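Local coordinates for protein flap endonuclease 1 (Methanocaldococcus jannaschii, PDB 1A76) that cleaves 5'-flap structures, and trims DNA from the 5' end, during DNA replication and repair, with magnesium ions as cofactor, at residues A[28-33]-A[169-174]; A[80-85]-A[134-139]; A[147-150]-A[155-158]. One frame throughout, in Å; residues are numbered along the deposited sequence.

Contact 1 (A[28-33]-A[169-174])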
ATOM      1  N   GLY A  28       3.510   0.544   1.632  1.00 13.75           N
ATOM      2  CA  GLY A  28       4.422  -0.576   1.494  1.00 11.91           C
ATOM      3  C   GLY A  28       3.954  -1.821   0.775  1.00  9.92           C
ATOM      4  O   GLY A  28       4.599  -2.265  -0.164  1.00 10.80           O
ATOM      5  N   MET A  29       2.846  -2.401   1.214  1.00 11.86           N
ATOM      6  CA  MET A  29       2.357  -3.615   0.575  1.00  9.98           C
ATOM      7  C   MET A  29       1.941  -3.344  -0.852  1.00  9.94           C
ATOM      8  O   MET A  29       2.149  -4.173  -1.720  1.00 11.69           O
ATOM      9  CB  MET A  29       1.199  -4.212   1.368  1.00 13.77           C
ATOM     10  CG  MET A  29       1.629  -4.670   2.750  1.00 18.04           C
ATOM     11  SD  MET A  29       2.778  -6.055   2.673  1.00 23.88           S
ATOM     12  CE  MET A  29       4.291  -5.208   2.955  1.00 24.62           C
ATOM     13  N   ASN A  30       1.358  -2.179  -1.100  1.00  9.81           N
ATOM     14  CA  ASN A  30       0.953  -1.866  -2.456  1.00  7.01           C
ATOM     15  C   ASN A  30       2.185  -1.820  -3.341  1.00  7.74           C
ATOM     16  O   ASN A  30       2.170  -2.309  -4.471  1.00  9.14           O
ATOM     17  CB  ASN A  30       0.234  -0.516  -2.535  1.00  9.87           C
ATOM     18  CG  ASN A  30      -0.395  -0.295  -3.893  1.00 10.53           C
ATOM     19  OD1 ASN A  30       0.193   0.335  -4.760  1.00  8.05           O
ATOM     20  ND2 ASN A  30      -1.583  -0.854  -4.098  1.00 16.03           N
ATOM     21  N   ALA A  31       3.249  -1.221  -2.812  1.00  5.70           N
ATOM     22  CA  ALA A  31       4.508  -1.083  -3.526  1.00  4.34           C
ATOM     23  C   ALA A  31       5.138  -2.443  -3.818  1.00  6.06           C
ATOM     24  O   ALA A  31       5.588  -2.707  -4.930  1.00  6.47           O
ATOM     25  CB  ALA A  31       5.475  -0.210  -2.711  1.00  3.57           C
ATOM     26  N   LEU A  32       5.171  -3.298  -2.804  1.00  6.73           N
ATOM     27  CA  LEU A  32       5.739  -4.633  -2.939  1.00 10.03           C
ATOM     28  C   LEU A  32       5.053  -5.483  -3.994  1.00  9.17           C
ATOM     29  O   LEU A  32       5.719  -6.160  -4.769  1.00  9.11           O
ATOM     30  CB  LEU A  32       5.687  -5.356  -1.591  1.00 11.76           C
ATOM     31  CG  LEU A  32       6.992  -5.261  -0.780  1.00 13.79           C
ATOM     32  CD1 LEU A  32       7.858  -4.093  -1.247  1.00 12.52           C
ATOM     33  CD2 LEU A  32       6.659  -5.118   0.671  1.00 12.63           C
ATOM     34  N   TYR A  33       3.721  -5.472  -3.986  1.00 11.16           N
ATOM     35  CA  TYR A  33       2.947  -6.230  -4.956  1.00 10.74           C
ATOM     36  C   TYR A  33       3.256  -5.666  -6.342  1.00  8.96           C
ATOM     37  O   TYR A  33       3.433  -6.415  -7.302  1.00  9.44           O
ATOM     38  CB  TYR A  33       1.455  -6.113  -4.643  1.00 13.91           C
ATOM     39  CG  TYR A  33       0.993  -6.970  -3.482  1.00 17.08           C
ATOM     40  CD1 TYR A  33       1.058  -8.363  -3.541  1.00 18.14           C
ATOM     41  CD2 TYR A  33       0.443  -6.387  -2.336  1.00 18.19           C
ATOM     42  CE1 TYR A  33       0.578  -9.154  -2.481  1.00 19.49           C
ATOM     43  CE2 TYR A  33      -0.034  -7.159  -1.281  1.00 19.69           C
ATOM     44  CZ  TYR A  33       0.033  -8.540  -1.355  1.00 21.03           C
ATOM     45  OH  TYR A  33      -0.446  -9.289  -0.295  1.00 25.56           O
ATOM     46  N   VAL A 169       0.478  10.331  -0.047  1.00 11.95           N
ATOM     47  CA  VAL A 169       0.607   8.890   0.086  1.00 10.30           C
ATOM     48  C   VAL A 169       0.976   8.381  -1.309  1.00  9.83           C
ATOM     49  O   VAL A 169       0.361   8.764  -2.305  1.00  9.44           O
ATOM     50  CB  VAL A 169      -0.735   8.251   0.537  1.00  8.32           C
ATOM     51  CG1 VAL A 169      -0.688   6.730   0.374  1.00  5.94           C
ATOM     52  CG2 VAL A 169      -1.032   8.643   1.985  1.00  5.05           C
ATOM     53  N   VAL A 170       2.008   7.556  -1.386  1.00 11.54           N
ATOM     54  CA  VAL A 170       2.413   6.981  -2.656  1.00  9.74           C
ATOM     55  C   VAL A 170       1.765   5.598  -2.765  1.00 10.47           C
ATOM     56  O   VAL A 170       1.913   4.754  -1.879  1.00  7.17           O
ATOM     57  CB  VAL A 170       3.942   6.867  -2.744  1.00 11.68           C
ATOM     58  CG1 VAL A 170       4.340   6.012  -3.947  1.00 10.33           C
ATOM     59  CG2 VAL A 170       4.548   8.257  -2.846  1.00 14.46           C
ATOM     60  N   SER A 171       1.015   5.388  -3.841  1.00 12.25           N
ATOM     61  CA  SER A 171       0.334   4.122  -4.058  1.00 13.48           C
ATOM     62  C   SER A 171      -0.263   4.067  -5.467  1.00 14.68           C
ATOM     63  O   SER A 171      -0.407   5.094  -6.118  1.00 14.23           O
ATOM     64  CB  SER A 171      -0.785   3.950  -3.026  1.00 14.09           C
ATOM     65  OG  SER A 171      -1.515   2.758  -3.279  1.00 15.56           O
ATOM     66  N   GLN A 172      -0.598   2.867  -5.935  1.00 16.11           N
ATOM     67  CA  GLN A 172      -1.199   2.713  -7.258  1.00 15.98           C
ATOM     68  C   GLN A 172      -2.722   2.729  -7.132  1.00 17.14           C
ATOM     69  O   GLN A 172      -3.447   2.869  -8.127  1.00 17.48           O
ATOM     70  CB  GLN A 172      -0.751   1.399  -7.896  1.00 14.68           C
ATOM     71  CG  GLN A 172       0.704   1.399  -8.314  1.00 17.55           C
ATOM     72  CD  GLN A 172       1.007   2.503  -9.295  1.00 16.40           C
ATOM     73  OE1 GLN A 172       0.566   2.462 -10.442  1.00 20.34           O
ATOM     74  NE2 GLN A 172       1.744   3.502  -8.851  1.00 12.35           N
ATOM     75  N   ASP A 173      -3.193   2.587  -5.896  1.00 16.50           N
ATOM     76  CA  ASP A 173      -4.619   2.570  -5.590  1.00 16.10           C
ATOM     77  C   ASP A 173      -5.121   3.958  -5.192  1.00 16.55           C
ATOM     78  O   ASP A 173      -4.353   4.813  -4.742  1.00 11.55           O
ATOM     79  CB  ASP A 173      -4.899   1.593  -4.444  1.00 16.84           C
ATOM     80  CG  ASP A 173      -4.781   0.143  -4.868  1.00 19.03           C
ATOM     81  OD1 ASP A 173      -4.595  -0.126  -6.074  1.00 18.32           O
ATOM     82  OD2 ASP A 173      -4.879  -0.733  -3.990  1.00 23.56           O
ATOM     83  N   TYR A 174      -6.422   4.167  -5.349  1.00 17.77           N
ATOM     84  CA  TYR A 174      -7.042   5.444  -5.014  1.00 17.94           C
ATOM     85  C   TYR A 174      -7.635   5.424  -3.598  1.00 16.22           C
ATOM     86  O   TYR A 174      -7.988   6.459  -3.048  1.00 17.89           O
ATOM     87  CB  TYR A 174      -8.145   5.770  -6.032  1.00 16.28           C
ATOM     88  CG  TYR A 174      -7.643   6.080  -7.424  1.00 16.05           C
ATOM     89  CD1 TYR A 174      -7.163   7.348  -7.748  1.00 12.92           C
ATOM     90  CD2 TYR A 174      -7.649   5.105  -8.426  1.00 13.47           C
ATOM     91  CE1 TYR A 174      -6.699   7.634  -9.037  1.00 10.13           C
ATOM     92  CE2 TYR A 174      -7.185   5.391  -9.716  1.00 11.99           C
ATOM     93  CZ  TYR A 174      -6.717   6.649 -10.009  1.00 10.34           C
ATOM     94  OH  TYR A 174      -6.261   6.935 -11.279  1.00 11.81           O
TER
HETATM   95  O   HOH W   1      -2.456  -1.597  -7.209  1.00 19.82           O
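Asn-30 reaches out of the helix that starts at residue 28 and sets its amide over the turn formed by Ser-171, Gln-172 and Asp-173. The first torsion swings CG away from the backbone N (chi1 -170°) and carries the amide to the turn, where its two ends serve different neighbours. OD1 accepts the backbone N-H of Gln-172 at 2.9 Å; the bond is nearly straight at the hydrogen, but the donor stands 46° out of the carbonyl plane, above the amide. Ser-171 OG also lies 3.3 Å from Asn-30 CG.

The turn is an ST turn, in which Ser-171 OG accepts the N-H of Asp-173 at 3.1 Å. It follows strand 168-170 in the FEN1 nuclease core, where that strand and the parallel strand 23-27 are neighbours in the sheet. Asp-27 ends strand 23-27, and Asp-173 lies in the loop after strand 168-170. Asp-27, whose OD1 takes the backbone N of Asn-30, and Asp-173 are predicted magnesium ligands, and a bound manganese ion lies about 4 Å from the nearest atom of the Asp-173 side chain.

The Asn-30 amide and Asp-173 carboxylate cross obliquely, their planes 69° apart. Asn-30 ND2 comes to 3.3 Å from Asp-173 OD2, yet the angle is too poor for a hydrogen bond. A water joins the two groups instead, giving a 2.8 Å bond to Asp-173 OD1 and accepting a weak one from Asn-30 ND2.

Contact 2 (A[80-85]-A[134-139])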
ATOM      1  N   ASP A  80       1.751  -2.988   6.767  1.00 14.62           N
ATOM      2  CA  ASP A  80       0.491  -3.393   7.383  1.00 17.22           C
ATOM      3  C   ASP A  80       0.670  -3.958   8.783  1.00 20.57           C
ATOM      4  O   ASP A  80      -0.216  -3.833   9.633  1.00 20.52           O
ATOM      5  CB  ASP A  80      -0.200  -4.470   6.531  1.00 18.49           C
ATOM      6  CG  ASP A  80      -0.921  -3.904   5.322  1.00 19.75           C
ATOM      7  OD1 ASP A  80      -1.101  -2.682   5.243  1.00 23.88           O
ATOM      8  OD2 ASP A  80      -1.313  -4.689   4.440  1.00 22.08           O
ATOM      9  N   GLY A  81       1.818  -4.572   9.035  1.00 22.67           N
ATOM     10  CA  GLY A  81       2.010  -5.200  10.331  1.00 29.81           C
ATOM     11  C   GLY A  81       1.139  -6.438  10.211  1.00 35.15           C
ATOM     12  O   GLY A  81       0.086  -6.556  10.839  1.00 34.21           O
ATOM     13  N   GLU A  82       1.594  -7.345   9.354  1.00 39.19           N
ATOM     14  CA  GLU A  82       0.921  -8.599   9.027  1.00 40.25           C
ATOM     15  C   GLU A  82       0.556  -9.551  10.172  1.00 42.05           C
ATOM     16  O   GLU A  82      -0.541 -10.106  10.190  1.00 44.32           O
ATOM     17  CB  GLU A  82       1.767  -9.353   7.996  1.00 40.68           C
ATOM     18  CG  GLU A  82       2.837  -8.490   7.318  1.00 41.42           C
ATOM     19  CD  GLU A  82       3.964  -8.090   8.261  1.00 42.10           C
ATOM     20  OE1 GLU A  82       4.666  -8.994   8.774  1.00 41.44           O
ATOM     21  OE2 GLU A  82       4.147  -6.871   8.486  1.00 40.25           O
ATOM     22  N   PRO A  83       1.475  -9.769  11.129  1.00 33.95           N
ATOM     23  CA  PRO A  83       1.183 -10.673  12.250  1.00 33.39           C
ATOM     24  C   PRO A  83      -0.282 -10.669  12.700  1.00 34.87           C
ATOM     25  O   PRO A  83      -0.956  -9.625  12.677  1.00 32.51           O
ATOM     26  CB  PRO A  83       2.139 -10.196  13.340  1.00 34.86           C
ATOM     27  CG  PRO A  83       3.339  -9.714  12.573  1.00 33.98           C
ATOM     28  CD  PRO A  83       2.831  -9.196  11.232  1.00 33.09           C
ATOM     29  N   PRO A  84      -0.783 -11.844  13.137  1.00 35.12           N
ATOM     30  CA  PRO A  84      -2.145 -12.096  13.610  1.00 35.68           C
ATOM     31  C   PRO A  84      -2.926 -10.859  14.029  1.00 35.80           C
ATOM     32  O   PRO A  84      -3.511 -10.187  13.175  1.00 36.70           O
ATOM     33  CB  PRO A  84      -1.935 -13.098  14.739  1.00 36.44           C
ATOM     34  CG  PRO A  84      -0.723 -13.913  14.265  1.00 35.43           C
ATOM     35  CD  PRO A  84       0.039 -13.064  13.247  1.00 36.28           C
ATOM     36  N   LYS A  85      -2.954 -10.551  15.324  1.00 37.45           N
ATOM     37  CA  LYS A  85      -3.683  -9.368  15.779  1.00 37.29           C
ATOM     38  C   LYS A  85      -3.427  -8.231  14.785  1.00 38.58           C
ATOM     39  O   LYS A  85      -2.315  -8.094  14.255  1.00 37.92           O
ATOM     40  CB  LYS A  85      -3.226  -8.945  17.181  1.00 36.74           C
ATOM     41  CG  LYS A  85      -4.223  -8.037  17.905  1.00 36.04           C
ATOM     42  CD  LYS A  85      -3.619  -6.672  18.246  1.00 34.12           C
ATOM     43  CE  LYS A  85      -4.503  -5.912  19.232  1.00 34.89           C
ATOM     44  NZ  LYS A  85      -3.727  -5.034  20.166  1.00 34.66           N
ATOM     45  N   ASN A 134      12.032  -9.337   5.170  1.00 11.33           N
ATOM     46  CA  ASN A 134      13.318  -9.105   4.500  1.00 12.45           C
ATOM     47  C   ASN A 134      13.383  -7.691   3.899  1.00 12.46           C
ATOM     48  O   ASN A 134      14.441  -7.062   3.859  1.00  9.61           O
ATOM     49  CB  ASN A 134      13.526 -10.136   3.387  1.00 14.11           C
ATOM     50  CG  ASN A 134      14.103 -11.454   3.897  1.00 16.34           C
ATOM     51  OD1 ASN A 134      14.169 -12.447   3.157  1.00 19.33           O
ATOM     52  ND2 ASN A 134      14.526 -11.471   5.147  1.00 12.85           N
ATOM     53  N   CYS A 135      12.241  -7.197   3.431  1.00 10.51           N
ATOM     54  CA  CYS A 135      12.167  -5.861   2.858  1.00 10.18           C
ATOM     55  C   CYS A 135      12.362  -4.814   3.955  1.00  9.14           C
ATOM     56  O   CYS A 135      13.017  -3.798   3.749  1.00 10.57           O
ATOM     57  CB  CYS A 135      10.813  -5.660   2.176  1.00 10.93           C
ATOM     58  SG  CYS A 135      10.709  -6.470   0.560  1.00  8.09           S
ATOM     59  N   LYS A 136      11.794  -5.076   5.125  1.00 10.72           N
ATOM     60  CA  LYS A 136      11.927  -4.160   6.251  1.00 13.19           C
ATOM     61  C   LYS A 136      13.385  -4.136   6.693  1.00 15.74           C
ATOM     62  O   LYS A 136      13.919  -3.087   7.028  1.00 14.09           O
ATOM     63  CB  LYS A 136      11.043  -4.619   7.417  1.00 14.28           C
ATOM     64  CG  LYS A 136       9.556  -4.595   7.120  1.00 16.57           C
ATOM     65  CD  LYS A 136       8.785  -5.188   8.295  1.00 18.93           C
ATOM     66  CE  LYS A 136       7.319  -4.779   8.288  1.00 17.42           C
ATOM     67  NZ  LYS A 136       6.521  -5.610   9.252  1.00 20.56           N
ATOM     68  N   TYR A 137      14.021  -5.302   6.706  1.00 13.85           N
ATOM     69  CA  TYR A 137      15.424  -5.411   7.106  1.00 12.46           C
ATOM     70  C   TYR A 137      16.286  -4.608   6.144  1.00 12.93           C
ATOM     71  O   TYR A 137      17.189  -3.878   6.554  1.00 13.38           O
ATOM     72  CB  TYR A 137      15.868  -6.876   7.086  1.00 14.98           C
ATOM     73  CG  TYR A 137      17.366  -7.091   7.282  1.00 16.34           C
ATOM     74  CD1 TYR A 137      18.015  -6.615   8.425  1.00 18.50           C
ATOM     75  CD2 TYR A 137      18.128  -7.793   6.336  1.00 17.94           C
ATOM     76  CE1 TYR A 137      19.386  -6.835   8.628  1.00 17.02           C
ATOM     77  CE2 TYR A 137      19.508  -8.019   6.533  1.00 18.72           C
ATOM     78  CZ  TYR A 137      20.122  -7.535   7.681  1.00 17.72           C
ATOM     79  OH  TYR A 137      21.465  -7.752   7.900  1.00 21.92           O
ATOM     80  N   LEU A 138      16.002  -4.749   4.853  1.00 13.46           N
ATOM     81  CA  LEU A 138      16.752  -4.037   3.830  1.00 13.28           C
ATOM     82  C   LEU A 138      16.618  -2.528   4.033  1.00 13.65           C
ATOM     83  O   LEU A 138      17.589  -1.781   3.896  1.00 16.08           O
ATOM     84  CB  LEU A 138      16.251  -4.439   2.434  1.00 12.11           C
ATOM     85  CG  LEU A 138      16.820  -3.674   1.228  1.00 12.18           C
ATOM     86  CD1 LEU A 138      18.331  -3.840   1.172  1.00 14.71           C
ATOM     87  CD2 LEU A 138      16.165  -4.175  -0.063  1.00 15.07           C
ATOM     88  N   LEU A 139      15.413  -2.080   4.371  1.00 13.32           N
ATOM     89  CA  LEU A 139      15.187  -0.654   4.578  1.00 10.31           C
ATOM     90  C   LEU A 139      15.998  -0.171   5.773  1.00 10.62           C
ATOM     91  O   LEU A 139      16.545   0.930   5.757  1.00 13.63           O
ATOM     92  CB  LEU A 139      13.709  -0.381   4.805  1.00  8.92           C
ATOM     93  CG  LEU A 139      12.836  -0.446   3.542  1.00  7.17           C
ATOM     94  CD1 LEU A 139      11.375  -0.381   3.963  1.00  6.85           C
ATOM     95  CD2 LEU A 139      13.183   0.714   2.605  1.00  5.29           C
TER
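The backbones at Glu-82 and Lys-136 stay well apart, CA to CA 12.2 Å, the irregular loop 80-85 on one side and a turn of helix 129-142 on the other. Two long side chains bridge that distance, and the result is a salt bridge between the N-domain and the I-domain of the FEN1 nuclease fold. Glu-82 and Lys-136 approach from opposite directions, Lys-136 NZ giving a hydrogen bond to Glu-82 OE2 at 2.8 Å.

The two chains reach this point differently. Lys-136 is straight beyond CG, its aliphatic part passing by Phe-79 of strand 74-79. Glu-82 is folded: CG nearly eclipses the backbone N (chi1 -15°), an unfavourable torsion, and a further bend at chi2 brings OE2 to the lysine.

Lys-136 NZ also makes salt bridges with Glu-133 and Glu-148, so one buried ammonium serves three carboxylates. This probably offsets the repulsion of Glu-82 and Glu-133, whose oxygens lie close together. With an alanine in place of Glu-82, Lys-136 would keep two acidic partners, but the loop would probably lose its charged tie to helix 129-142 and be freer to move. That loop begins at Asp-80, a predicted magnesium ligand, while the nearest atom of the Glu-82 side chain is about 10 Å from a bound manganese ion. At the salt bridge itself the ammonium arrives on the syn side of Glu-82 OE2, 20° out of the carboxylate plane, and is far less close to the other oxygen, Lys-136 NZ lying 3.9 Å from Glu-82 OE1.

Contact 3 (A[147-150]-A[155-158])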
ATOM      1  N   VAL A 147       7.202   2.287   9.122  1.00 16.52           N
ATOM      2  CA  VAL A 147       6.242   2.186  10.203  1.00 16.07           C
ATOM      3  C   VAL A 147       5.468   0.903  10.007  1.00 16.27           C
ATOM      4  O   VAL A 147       5.208   0.490   8.883  1.00 15.75           O
ATOM      5  CB  VAL A 147       5.191   3.328  10.189  1.00 17.00           C
ATOM      6  CG1 VAL A 147       4.663   3.564  11.617  1.00 17.63           C
ATOM      7  CG2 VAL A 147       5.767   4.581   9.603  1.00 19.95           C
ATOM      8  N   GLU A 148       5.127   0.256  11.108  1.00 18.42           N
ATOM      9  CA  GLU A 148       4.323  -0.943  11.048  1.00 21.39           C
ATOM     10  C   GLU A 148       2.995  -0.446  11.614  1.00 21.86           C
ATOM     11  O   GLU A 148       2.852  -0.232  12.816  1.00 22.93           O
ATOM     12  CB  GLU A 148       4.962  -2.039  11.902  1.00 24.40           C
ATOM     13  CG  GLU A 148       6.447  -2.195  11.585  1.00 30.73           C
ATOM     14  CD  GLU A 148       7.125  -3.308  12.359  1.00 32.14           C
ATOM     15  OE1 GLU A 148       7.141  -4.450  11.854  1.00 30.74           O
ATOM     16  OE2 GLU A 148       7.652  -3.037  13.462  1.00 36.52           O
ATOM     17  N   ALA A 149       2.043  -0.200  10.723  1.00 20.79           N
ATOM     18  CA  ALA A 149       0.737   0.296  11.126  1.00 20.98           C
ATOM     19  C   ALA A 149       0.002  -0.689  12.028  1.00 21.84           C
ATOM     20  O   ALA A 149       0.262  -1.891  11.989  1.00 22.22           O
ATOM     21  CB  ALA A 149      -0.110   0.587   9.884  1.00 18.78           C
ATOM     22  N   PRO A 150      -0.916  -0.181  12.873  1.00 21.71           N
ATOM     23  CA  PRO A 150      -1.697  -1.034  13.776  1.00 22.23           C
ATOM     24  C   PRO A 150      -2.491  -2.041  12.945  1.00 23.95           C
ATOM     25  O   PRO A 150      -2.709  -3.172  13.360  1.00 26.78           O
ATOM     26  CB  PRO A 150      -2.620  -0.057  14.502  1.00 22.27           C
ATOM     27  CG  PRO A 150      -1.999   1.286  14.323  1.00 21.02           C
ATOM     28  CD  PRO A 150      -1.243   1.250  13.035  1.00 19.55           C
ATOM     29  N   ALA A 155      -4.230   3.190   5.658  1.00  7.69           N
ATOM     30  CA  ALA A 155      -4.889   4.049   6.641  1.00  8.37           C
ATOM     31  C   ALA A 155      -3.862   4.815   7.440  1.00  8.49           C
ATOM     32  O   ALA A 155      -4.051   5.983   7.729  1.00  9.06           O
ATOM     33  CB  ALA A 155      -5.752   3.233   7.586  1.00  6.37           C
ATOM     34  N   GLN A 156      -2.777   4.146   7.812  1.00 11.99           N
ATOM     35  CA  GLN A 156      -1.714   4.790   8.577  1.00 11.61           C
ATOM     36  C   GLN A 156      -1.054   5.876   7.735  1.00  9.29           C
ATOM     37  O   GLN A 156      -0.771   6.969   8.223  1.00 10.67           O
ATOM     38  CB  GLN A 156      -0.659   3.765   9.010  1.00 14.12           C
ATOM     39  CG  GLN A 156       0.568   4.385   9.666  1.00 14.46           C
ATOM     40  CD  GLN A 156       0.266   5.020  11.019  1.00 14.25           C
ATOM     41  OE1 GLN A 156      -0.646   4.591  11.731  1.00 17.14           O
ATOM     42  NE2 GLN A 156       1.036   6.040  11.379  1.00 14.04           N
ATOM     43  N   ALA A 157      -0.819   5.576   6.464  1.00  9.37           N
ATOM     44  CA  ALA A 157      -0.181   6.535   5.559  1.00  8.96           C
ATOM     45  C   ALA A 157      -1.072   7.752   5.355  1.00 13.37           C
ATOM     46  O   ALA A 157      -0.586   8.893   5.293  1.00 13.03           O
ATOM     47  CB  ALA A 157       0.120   5.871   4.215  1.00  7.02           C
ATOM     48  N   SER A 158      -2.376   7.511   5.236  1.00 10.27           N
ATOM     49  CA  SER A 158      -3.306   8.612   5.040  1.00 12.53           C
ATOM     50  C   SER A 158      -3.277   9.537   6.255  1.00 12.39           C
ATOM     51  O   SER A 158      -3.218  10.766   6.110  1.00 10.68           O
ATOM     52  CB  SER A 158      -4.726   8.079   4.809  1.00 10.33           C
ATOM     53  OG  SER A 158      -4.750   7.193   3.699  1.00 12.17           O
TER
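The amide of Gln-156, the side chain that meets Val-147, Ala-149 and Pro-150, is held from beyond both segments: NE2 is hydrogen-bonded to the carbonyl oxygen of Thr-271, and OE1 also has a hydrogen-bonding partner outside the pair. The polar end of this buried side chain is thereby satisfied, and what it offers the strand end is shape. Between the two segments everything is van der Waals packing.

The tightest point is methyl against methylene, Ala-149 CB lying 3.3 Å from Gln-156 CB, where the backbones are also nearest, with the CA atoms of these residues 5.7 Å apart. Gln-156 CG follows at 3.9 Å from the same methyl. Because CG is anti to the backbone N (chi1 173°) and the chain then bends at chi2 (68°), the amide lies alongside the strand end. Gln-156 OE1 lies 3.6 Å from Pro-150 CD, the two side chains crossing at about a right angle. NE2 is on the Val-147 side, with Val-147 CG1 4.4 Å away in a looser contact. Val-147 and Ala-149 both direct their CB toward the helix, while the intervening Glu-148 points away, the alternation of an extended chain, kept up into the loop at Ala-149.

The short turn between the segments carries Glu-152 and, at the start of the helix, Glu-154, both established ligands of the first magnesium site. Strand 146-148 lies at one margin of the sheet, bonded to strand 74-79 through Val-147 and Ala-149; helix 153-162 packs against Val-78 of that strand through Gln-156 and Ala-157, then leads on to the parallel strand 168-170 in a beta-alpha-beta crossover that skips two strands.

From the N terminus, strand 23-27 runs into helix 28-38, where contact 1 opens; it closes at residues 169-174, the end of strand 168-170 and the loop after it, and so it encloses the other two. Within that span the chain passes through strand 74-79 to the loop 80-85, where contact 2 opens, and returns on helix 129-142 to close it. Contact 3 then follows in series, closing a short turn between strand 146-148 and helix 153-162. None of them cross. Lys-136 and Glu-148 join contacts 2 and 3, Met-29 packs on Asp-80 and Leu-32 on Cys-135 between contacts 1 and 2, and Val-169 meets Ala-157, tying helices 28-38, 129-142 and 153-162 to one sheet.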